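Local coordinates for protein 2-aminomuconate 6-semialdehyde dehydrogenase (Burkholderia cenocepacia, PDB 4U3W) that probably oxidises 2-aminomuconate 6-semialdehyde to 2-aminomuconate, using a nicotinamide cofactor as electron acceptor, at residues Ser43-Arg48 with Val335-Asp340; Glu101-Glu106 with Gln116-Asp121; Leu177-Lys182 with Thr206-Val211. All coordinates share one frame; numbering follows the deposited sequence. Where two conformers were deposited one is given.

Interaction 1 of 3, residues Ser43-Arg48 with Val335-Asp340; sequences SPVDGR and VGAPED
V45 meets A337 and P338 through its two methyl groups, and its side chain shows how a forked residue can join two loops. CB, directed at the 335-340 loop, carries both branches. The CG1 branch lies anti to the backbone N (chi1 176°) and touches A337 CB at 3.8 Å. The CG2 branch, beside the backbone N, comes end-on against ring carbon CD of P338 at 3.7 Å. V45 belongs to the connection of a beta-hairpin, between the antiparallel strands 38-42 and 49-54, whereas A337 opens a type I beta turn that ends at D340. The hairpin connection is braced from within: S43 OG accepts from V45 N at 2.9 Å, an ST turn that holds the backbone carrying the valine. An Asx turn follows, in which D46 OD1 takes the N-H of R48 at 2.9 Å. R48 NH1 then closes a salt bridge to D46 OD2 at 3.1 Å; this oxygen lies nearly in the guanidinium plane, whereas NH1 meets it from 48° out of the carboxylate plane. S43 CB lies over one guanidinium face, offset toward the rim. On the other loop, A337 O also accepts from T343 OG1.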
loop_
_atom_site.group_PDB
_atom_site.type_symbol
_atom_site.label_atom_id
_atom_site.label_comp_id
_atom_site.label_asym_id
_atom_site.label_seq_id
_atom_site.Cartn_x
_atom_site.Cartn_y
_atom_site.Cartn_z
ATOM N N SER A 43 8.010 -42.076 -23.157
ATOM C CA SER A 43 8.326 -42.142 -21.722
ATOM C C SER A 43 9.817 -41.931 -21.415
ATOM O O SER A 43 10.671 -42.538 -22.019
ATOM C CB SER A 43 7.913 -43.512 -21.156
ATOM O OG SER A 43 8.472 -43.657 -19.860
ATOM N N PRO A 44 10.144 -41.137 -20.409
ATOM C CA PRO A 44 11.556 -41.021 -20.058
ATOM C C PRO A 44 12.001 -42.174 -19.128
ATOM O O PRO A 44 13.150 -42.284 -18.780
ATOM C CB PRO A 44 11.606 -39.685 -19.338
ATOM C CG PRO A 44 10.268 -39.621 -18.647
ATOM C CD PRO A 44 9.294 -40.233 -19.623
ATOM N N VAL A 45 11.057 -43.004 -18.711
ATOM C CA VAL A 45 11.401 -44.155 -17.855
ATOM C C VAL A 45 11.851 -45.363 -18.711
ATOM O O VAL A 45 12.855 -46.009 -18.391
ATOM C CB VAL A 45 10.231 -44.591 -16.983
ATOM C CG1 VAL A 45 10.604 -45.857 -16.185
ATOM C CG2 VAL A 45 9.849 -43.455 -16.013
ATOM N N ASP A 46 11.118 -45.690 -19.779
ATOM C CA ASP A 46 11.513 -46.859 -20.604
ATOM C C ASP A 46 11.459 -46.590 -22.118
ATOM O O ASP A 46 11.611 -47.514 -22.936
ATOM C CB ASP A 46 10.647 -48.085 -20.283
ATOM C CG ASP A 46 9.159 -47.843 -20.567
ATOM O OD1 ASP A 46 8.819 -46.865 -21.309
ATOM O OD2 ASP A 46 8.341 -48.658 -20.056
ATOM N N GLY A 47 11.227 -45.345 -22.510
ATOM C CA GLY A 47 11.213 -45.009 -23.941
ATOM C C GLY A 47 9.998 -45.436 -24.749
ATOM O O GLY A 47 9.913 -45.179 -25.973
ATOM N N ARG A 48 9.036 -46.081 -24.118
ATOM C CA ARG A 48 7.838 -46.551 -24.850
ATOM C C ARG A 48 7.021 -45.342 -25.318
ATOM O O ARG A 48 7.054 -44.285 -24.673
ATOM C CB ARG A 48 6.962 -47.451 -23.945
ATOM C CG ARG A 48 6.138 -46.639 -22.858
ATOM C CD ARG A 48 5.701 -47.421 -21.590
ATOM N NE ARG A 48 4.892 -46.589 -20.684
ATOM C CZ ARG A 48 5.252 -46.159 -19.469
ATOM N NH1 ARG A 48 6.419 -46.505 -18.941
ATOM N NH2 ARG A 48 4.427 -45.390 -18.748
ATOM N N VAL A 335 17.461 -44.456 -7.464
ATOM C CA VAL A 335 17.128 -43.948 -8.803
ATOM C C VAL A 335 16.327 -45.009 -9.565
ATOM O O VAL A 335 16.787 -46.126 -9.728
ATOM C CB VAL A 335 18.439 -43.576 -9.589
ATOM C CG1 VAL A 335 18.138 -43.143 -11.072
ATOM C CG2 VAL A 335 19.234 -42.504 -8.834
ATOM N N GLY A 336 15.127 -44.690 -10.026
ATOM C CA GLY A 336 14.345 -45.691 -10.725
ATOM C C GLY A 336 12.954 -45.231 -11.120
ATOM O O GLY A 336 12.685 -44.037 -11.181
ATOM N N ALA A 337 12.085 -46.195 -11.408
ATOM C CA ALA A 337 10.748 -45.974 -11.958
ATOM C C ALA A 337 9.756 -45.557 -10.863
ATOM O O ALA A 337 9.838 -46.040 -9.751
ATOM C CB ALA A 337 10.261 -47.240 -12.661
ATOM N N PRO A 338 8.798 -44.693 -11.203
ATOM C CA PRO A 338 7.903 -44.095 -10.192
ATOM C C PRO A 338 6.908 -45.092 -9.584
ATOM O O PRO A 338 6.440 -44.844 -8.475
ATOM C CB PRO A 338 7.157 -43.002 -10.970
ATOM C CG PRO A 338 7.251 -43.392 -12.445
ATOM C CD PRO A 338 8.560 -44.182 -12.573
ATOM N N GLU A 339 6.610 -46.204 -10.247
ATOM C CA GLU A 339 5.725 -47.189 -9.623
ATOM C C GLU A 339 6.340 -47.916 -8.400
ATOM O O GLU A 339 5.606 -48.478 -7.589
ATOM C CB GLU A 339 5.286 -48.233 -10.631
ATOM C CG GLU A 339 6.435 -49.007 -11.245
ATOM C CD GLU A 339 6.868 -48.434 -12.591
ATOM O OE1 GLU A 339 6.696 -47.196 -12.816
ATOM O OE2 GLU A 339 7.369 -49.233 -13.426
ATOM N N ASP A 340 7.665 -47.917 -8.273
ATOM C CA ASP A 340 8.315 -48.453 -7.063
ATOM C C ASP A 340 8.233 -47.459 -5.914
ATOM O O ASP A 340 8.782 -46.374 -6.005
ATOM C CB ASP A 340 9.778 -48.779 -7.344
ATOM C CG ASP A 340 10.438 -49.539 -6.209
ATOM O OD1 ASP A 340 10.039 -49.393 -5.026
ATOM O OD2 ASP A 340 11.386 -50.286 -6.499
#

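Interaction 2 of 3, residues Glu101-Glu106 with Gln116-Asp121; sequences EFVAAE and QARTLD
An alpha-alpha corner brings V103 against A117 and R118 and sets E106 beside D121: helices 99-110 and 114-138 follow one another after a very short connection and pack crosswise, the segment axes 9.4 Å apart at an angle of 106°. The contact divides into an apolar part and an acidic part. In the first, V103 presents both methyls to the second helix. CG1, anti to the backbone N, reaches R118 CG at 3.9 Å and A117 CB at 4.3 Å, while CG2 lies equally near R118 CG. In the conformer described, the arginine thus lends the methylene base of its chain to the packing, and its NH1 goes on to a salt bridge with D100.

In the second part, two carboxylates approach, E106 OE2 and D121 OD1 being 3.8 Å apart with their planes turned 75° against each other. A water molecule joins them, donating to E106 OE2 at 2.8 Å and, at an unusually short 2.5 Å, to D121 OD1. A bend at chi2 (78°) brings the glutamate's end round to this site. Such a pairing of like charges would be costly alone, but both groups have further partners that probably ease it: D121 OD2 forms a salt bridge with R112, and E106 receives L176 N on OE2 and is bonded through OE1 to S204 OG. The second helix widens into a pi-type turn at 117-121, where the bond from D121 N to Q116 O is weak.

Beyond the corner, I122 of helix 114-138 also packs on V103 and E106, and F102 lies on L176 of helix 175-188 and on L207 and V211 of helix 203-214, so helix 99-110 is wedged among three others.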
loop_
_atom_site.group_PDB
_atom_site.type_symbol
_atom_site.label_atom_id
_atom_site.label_comp_id
_atom_site.label_asym_id
_atom_site.label_seq_id
_atom_site.Cartn_x
_atom_site.Cartn_y
_atom_site.Cartn_z
ATOM N N GLU A 101 -5.947 -38.745 -11.818
ATOM C CA GLU A 101 -5.631 -38.687 -13.239
ATOM C C GLU A 101 -4.528 -37.684 -13.533
ATOM O O GLU A 101 -3.720 -37.907 -14.408
ATOM C CB GLU A 101 -6.861 -38.275 -14.069
ATOM C CG GLU A 101 -7.889 -39.345 -14.294
ATOM C CD GLU A 101 -9.011 -38.835 -15.170
ATOM O OE1 GLU A 101 -8.802 -38.727 -16.397
ATOM O OE2 GLU A 101 -10.080 -38.491 -14.633
ATOM N N PHE A 102 -4.585 -36.512 -12.896
ATOM C CA PHE A 102 -3.580 -35.484 -13.146
ATOM C C PHE A 102 -2.233 -35.991 -12.708
ATOM O O PHE A 102 -1.235 -35.838 -13.416
ATOM C CB PHE A 102 -3.932 -34.179 -12.413
ATOM C CG PHE A 102 -4.811 -33.261 -13.231
ATOM C CD1 PHE A 102 -6.202 -33.392 -13.229
ATOM C CD2 PHE A 102 -4.235 -32.291 -14.048
ATOM C CE1 PHE A 102 -6.984 -32.571 -14.038
ATOM C CE2 PHE A 102 -5.028 -31.456 -14.878
ATOM C CZ PHE A 102 -6.380 -31.587 -14.861
ATOM N N VAL A 103 -2.219 -36.629 -11.537
ATOM C CA VAL A 103 -1.004 -37.240 -11.023
ATOM C C VAL A 103 -0.438 -38.238 -12.007
ATOM O O VAL A 103 0.751 -38.206 -12.319
ATOM C CB VAL A 103 -1.274 -37.916 -9.642
ATOM C CG1 VAL A 103 -0.050 -38.732 -9.180
ATOM C CG2 VAL A 103 -1.611 -36.814 -8.612
ATOM N N ALA A 104 -1.266 -39.132 -12.521
ATOM C CA ALA A 104 -0.759 -40.194 -13.407
ATOM C C ALA A 104 -0.211 -39.639 -14.752
ATOM O O ALA A 104 0.766 -40.146 -15.283
ATOM C CB ALA A 104 -1.869 -41.221 -13.673
ATOM N N ALA A 105 -0.859 -38.598 -15.277
ATOM C CA ALA A 105 -0.415 -37.936 -16.507
ATOM C C ALA A 105 0.956 -37.279 -16.268
ATOM O O ALA A 105 1.872 -37.432 -17.059
ATOM C CB ALA A 105 -1.452 -36.876 -16.946
ATOM N N GLU A 106 1.095 -36.581 -15.143
ATOM C CA GLU A 106 2.328 -35.893 -14.837
ATOM C C GLU A 106 3.464 -36.899 -14.653
ATOM O O GLU A 106 4.554 -36.721 -15.215
ATOM C CB GLU A 106 2.168 -35.037 -13.568
ATOM C CG GLU A 106 3.240 -33.973 -13.388
ATOM C CD GLU A 106 2.997 -32.743 -14.289
ATOM O OE1 GLU A 106 2.403 -32.885 -15.367
ATOM O OE2 GLU A 106 3.396 -31.629 -13.914
ATOM N N GLN A 116 5.888 -37.352 -4.868
ATOM C CA GLN A 116 6.301 -35.970 -5.066
ATOM C C GLN A 116 5.356 -35.270 -6.065
ATOM O O GLN A 116 5.085 -34.068 -5.957
ATOM C CB GLN A 116 7.772 -35.932 -5.538
ATOM C CG GLN A 116 8.757 -36.511 -4.483
ATOM C CD GLN A 116 10.103 -36.998 -5.083
ATOM O OE1 GLN A 116 10.441 -36.677 -6.237
ATOM N NE2 GLN A 116 10.870 -37.776 -4.297
ATOM N N ALA A 117 4.869 -36.029 -7.038
ATOM C CA ALA A 117 3.948 -35.487 -8.053
ATOM C C ALA A 117 2.655 -35.068 -7.367
ATOM O O ALA A 117 2.021 -34.067 -7.741
ATOM C CB ALA A 117 3.672 -36.535 -9.150
ATOM N N ARG A 118 2.280 -35.848 -6.358
ATOM C CA ARG A 118 1.057 -35.592 -5.606
ATOM C C ARG A 118 1.188 -34.306 -4.800
ATOM O O ARG A 118 0.328 -33.416 -4.888
ATOM C CB ARG A 118 0.726 -36.772 -4.674
ATOM C CG ARG A 118 0.197 -38.033 -5.383
ATOM C CD ARG A 118 -0.284 -39.098 -4.331
ATOM N NE ARG A 118 -1.425 -38.630 -3.544
ATOM C CZ ARG A 118 -2.703 -38.717 -3.926
ATOM N NH1 ARG A 118 -3.021 -39.262 -5.093
ATOM N NH2 ARG A 118 -3.671 -38.248 -3.145
ATOM N N THR A 119 2.270 -34.175 -4.031
ATOM C CA THR A 119 2.353 -33.028 -3.127
ATOM C C THR A 119 2.984 -31.749 -3.667
ATOM O O THR A 119 2.555 -30.667 -3.289
ATOM C CB THR A 119 3.111 -33.415 -1.868
ATOM O OG1 THR A 119 4.390 -33.912 -2.267
ATOM C CG2 THR A 119 2.380 -34.515 -1.175
ATOM N N LEU A 120 3.948 -31.851 -4.579
ATOM C CA LEU A 120 4.585 -30.659 -5.121
ATOM C C LEU A 120 3.923 -30.260 -6.439
ATOM O O LEU A 120 3.621 -29.111 -6.643
ATOM C CB LEU A 120 6.089 -30.879 -5.334
ATOM N N ASP A 121 3.686 -31.195 -7.331
ATOM C CA ASP A 121 3.162 -30.799 -8.663
ATOM C C ASP A 121 1.654 -30.478 -8.691
ATOM O O ASP A 121 1.242 -29.318 -8.920
ATOM C CB ASP A 121 3.470 -31.893 -9.681
ATOM C CG ASP A 121 4.999 -32.050 -9.956
ATOM O OD1 ASP A 121 5.560 -31.336 -10.820
ATOM O OD2 ASP A 121 5.641 -32.909 -9.336
HETATM O O HOH W 1 4.315 -29.666 -12.112
#

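Interaction 3 of 3, residues Leu177-Lys182 with Thr206-Val211; sequences LLFTWK and TLLAEV
L208 reaches across to F179 and T180 with a single methyl, CD2, which does most of the work of joining these two helix segments. The apolar contacts come first. CD2 sits at the edge of the phenyl ring, in its plane, 3.5 Å from F179 CE2 and 3.7 Å from F179 CD2, so the methyl abuts the rim and does not cover a face. F179 CB points toward the other helix, and CG anti to the backbone N (chi1 -168°) carries the ring edge on to CD2; L208 CG is likewise anti (chi1 -179°). The same CD2 touches T180 CG2 more loosely, at 4.2 Å. Thus one leucine tip rests between a ring edge and a threonine methyl.

Polar interactions serve T180 from other directions: its OG1 is hydrogen-bonded to N128 ND2 and to L176 O of its own helix, leaving CG2 to face the leucine. F179 continues onto F222 and L224 of strand 222-224. Helix 175-188 connects parallel strands 153-169 and 192-196, and helix 203-214 connects 192-196 with 222-224. Neighbouring crossover helices packed side by side belong to consecutive beta-alpha-beta units, as in the Rossmann-like cofactor-binding domain of aldehyde dehydrogenases.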
loop_
_atom_site.group_PDB
_atom_site.type_symbol
_atom_site.label_atom_id
_atom_site.label_comp_id
_atom_site.label_asym_id
_atom_site.label_seq_id
_atom_site.Cartn_x
_atom_site.Cartn_y
_atom_site.Cartn_z
ATOM N N LEU A 177 2.649 -27.351 -12.739
ATOM C CA LEU A 177 2.862 -26.268 -11.775
ATOM C C LEU A 177 3.155 -24.937 -12.475
ATOM O O LEU A 177 2.535 -23.880 -12.170
ATOM C CB LEU A 177 4.015 -26.626 -10.796
ATOM C CG LEU A 177 4.374 -25.753 -9.582
ATOM C CD1 LEU A 177 5.265 -26.511 -8.576
ATOM C CD2 LEU A 177 5.067 -24.467 -9.935
ATOM N N LEU A 178 4.116 -24.968 -13.391
ATOM C CA LEU A 178 4.543 -23.746 -14.050
ATOM C C LEU A 178 3.543 -23.272 -15.131
ATOM O O LEU A 178 3.472 -22.075 -15.415
ATOM C CB LEU A 178 5.946 -23.952 -14.643
ATOM C CG LEU A 178 6.933 -24.183 -13.475
ATOM C CD1 LEU A 178 8.329 -24.465 -13.997
ATOM C CD2 LEU A 178 6.932 -22.968 -12.537
ATOM N N PHE A 179 2.773 -24.183 -15.701
ATOM C CA PHE A 179 1.693 -23.835 -16.659
ATOM C C PHE A 179 0.610 -23.033 -15.881
ATOM O O PHE A 179 0.256 -21.936 -16.258
ATOM C CB PHE A 179 1.153 -25.132 -17.294
ATOM C CG PHE A 179 0.246 -24.958 -18.480
ATOM C CD1 PHE A 179 0.742 -24.652 -19.736
ATOM C CD2 PHE A 179 -1.094 -25.205 -18.358
ATOM C CE1 PHE A 179 -0.133 -24.565 -20.875
ATOM C CE2 PHE A 179 -1.981 -25.098 -19.462
ATOM C CZ PHE A 179 -1.503 -24.784 -20.710
ATOM N N THR A 180 0.164 -23.548 -14.743
ATOM C CA THR A 180 -0.892 -22.867 -14.000
ATOM C C THR A 180 -0.420 -21.583 -13.306
ATOM O O THR A 180 -1.229 -20.675 -13.069
ATOM C CB THR A 180 -1.501 -23.773 -12.924
ATOM O OG1 THR A 180 -0.470 -24.172 -12.010
ATOM C CG2 THR A 180 -2.144 -25.005 -13.584
ATOM N N TRP A 181 0.868 -21.531 -12.962
ATOM C CA TRP A 181 1.478 -20.347 -12.414
ATOM C C TRP A 181 1.242 -19.137 -13.358
ATOM O O TRP A 181 1.102 -18.000 -12.887
ATOM C CB TRP A 181 2.970 -20.619 -12.219
ATOM C CG TRP A 181 3.807 -19.454 -11.844
ATOM C CD1 TRP A 181 4.880 -18.951 -12.551
ATOM C CD2 TRP A 181 3.692 -18.639 -10.658
ATOM N NE1 TRP A 181 5.425 -17.878 -11.875
ATOM C CE2 TRP A 181 4.709 -17.652 -10.726
ATOM C CE3 TRP A 181 2.815 -18.634 -9.569
ATOM C CZ2 TRP A 181 4.893 -16.681 -9.722
ATOM C CZ3 TRP A 181 2.986 -17.656 -8.568
ATOM C CH2 TRP A 181 4.018 -16.691 -8.659
ATOM N N LYS A 182 1.158 -19.397 -14.675
ATOM C CA LYS A 182 0.858 -18.337 -15.661
ATOM C C LYS A 182 -0.621 -18.283 -16.056
ATOM O O LYS A 182 -1.220 -17.180 -16.164
ATOM C CB LYS A 182 1.693 -18.537 -16.960
ATOM C CG LYS A 182 3.183 -18.704 -16.730
ATOM C CD LYS A 182 3.722 -17.555 -15.878
ATOM C CE LYS A 182 5.261 -17.615 -15.723
ATOM N NZ LYS A 182 5.851 -17.735 -17.135
ATOM N N THR A 206 -3.239 -30.995 -21.338
ATOM C CA THR A 206 -4.409 -31.443 -22.070
ATOM C C THR A 206 -5.559 -31.772 -21.088
ATOM O O THR A 206 -6.725 -31.431 -21.363
ATOM C CB THR A 206 -4.107 -32.677 -22.977
ATOM O OG1 THR A 206 -2.972 -32.387 -23.818
ATOM C CG2 THR A 206 -5.339 -32.980 -23.921
ATOM N N LEU A 207 -5.238 -32.389 -19.944
ATOM C CA LEU A 207 -6.272 -32.652 -18.935
ATOM C C LEU A 207 -6.816 -31.354 -18.424
ATOM O O LEU A 207 -8.040 -31.222 -18.132
ATOM C CB LEU A 207 -5.682 -33.488 -17.764
ATOM C CG LEU A 207 -5.354 -34.936 -18.135
ATOM C CD1 LEU A 207 -4.871 -35.682 -16.894
ATOM C CD2 LEU A 207 -6.615 -35.570 -18.667
ATOM N N LEU A 208 -5.931 -30.362 -18.297
ATOM C CA LEU A 208 -6.420 -29.030 -17.846
ATOM C C LEU A 208 -7.451 -28.447 -18.860
ATOM O O LEU A 208 -8.506 -27.885 -18.476
ATOM C CB LEU A 208 -5.258 -28.057 -17.625
ATOM C CG LEU A 208 -5.654 -26.647 -17.122
ATOM C CD1 LEU A 208 -6.344 -26.764 -15.750
ATOM C CD2 LEU A 208 -4.436 -25.706 -16.972
ATOM N N ALA A 209 -7.166 -28.591 -20.150
ATOM C CA ALA A 209 -8.144 -28.195 -21.162
ATOM C C ALA A 209 -9.485 -28.921 -20.984
ATOM O O ALA A 209 -10.517 -28.298 -21.143
ATOM C CB ALA A 209 -7.568 -28.481 -22.627
ATOM N N GLU A 210 -9.463 -30.233 -20.687
ATOM C CA GLU A 210 -10.712 -30.974 -20.441
ATOM C C GLU A 210 -11.485 -30.394 -19.266
ATOM O O GLU A 210 -12.738 -30.306 -19.283
ATOM C CB GLU A 210 -10.412 -32.463 -20.157
ATOM C CG GLU A 210 -9.797 -33.156 -21.355
ATOM C CD GLU A 210 -9.541 -34.637 -21.138
ATOM O OE1 GLU A 210 -10.100 -35.218 -20.181
ATOM O OE2 GLU A 210 -8.797 -35.237 -21.956
ATOM N N VAL A 211 -10.755 -29.988 -18.236
ATOM C CA VAL A 211 -11.412 -29.359 -17.073
ATOM C C VAL A 211 -12.042 -28.017 -17.480
ATOM O O VAL A 211 -13.213 -27.744 -17.118
ATOM C CB VAL A 211 -10.422 -29.185 -15.866
ATOM C CG1 VAL A 211 -11.086 -28.295 -14.777
ATOM C CG2 VAL A 211 -10.097 -30.562 -15.291
#

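Overall arrangement
The three contacts stitch one chain together at different sequence ranges. Interaction 1 joins segments 287 residues apart, and interactions 2 and 3 lie inside the loop it closes. Interactions 2 and 3, their centres 12 Å apart, share a helical layer: F102 CZ lies 3.5 Å from L207 CB, and L120 O is 3.6 Å from L177 CD1. Interaction 1 stands apart, its centre 15 Å from that of interaction 2 (nearest atoms about 7 Å) and 23 Å from that of interaction 3. L42, just before segment 43-48, and E200 form a magnesium site; bound magnesium lies about 10 Å from the V45 side chain and about 12 Å from that of E106, so neither binds it.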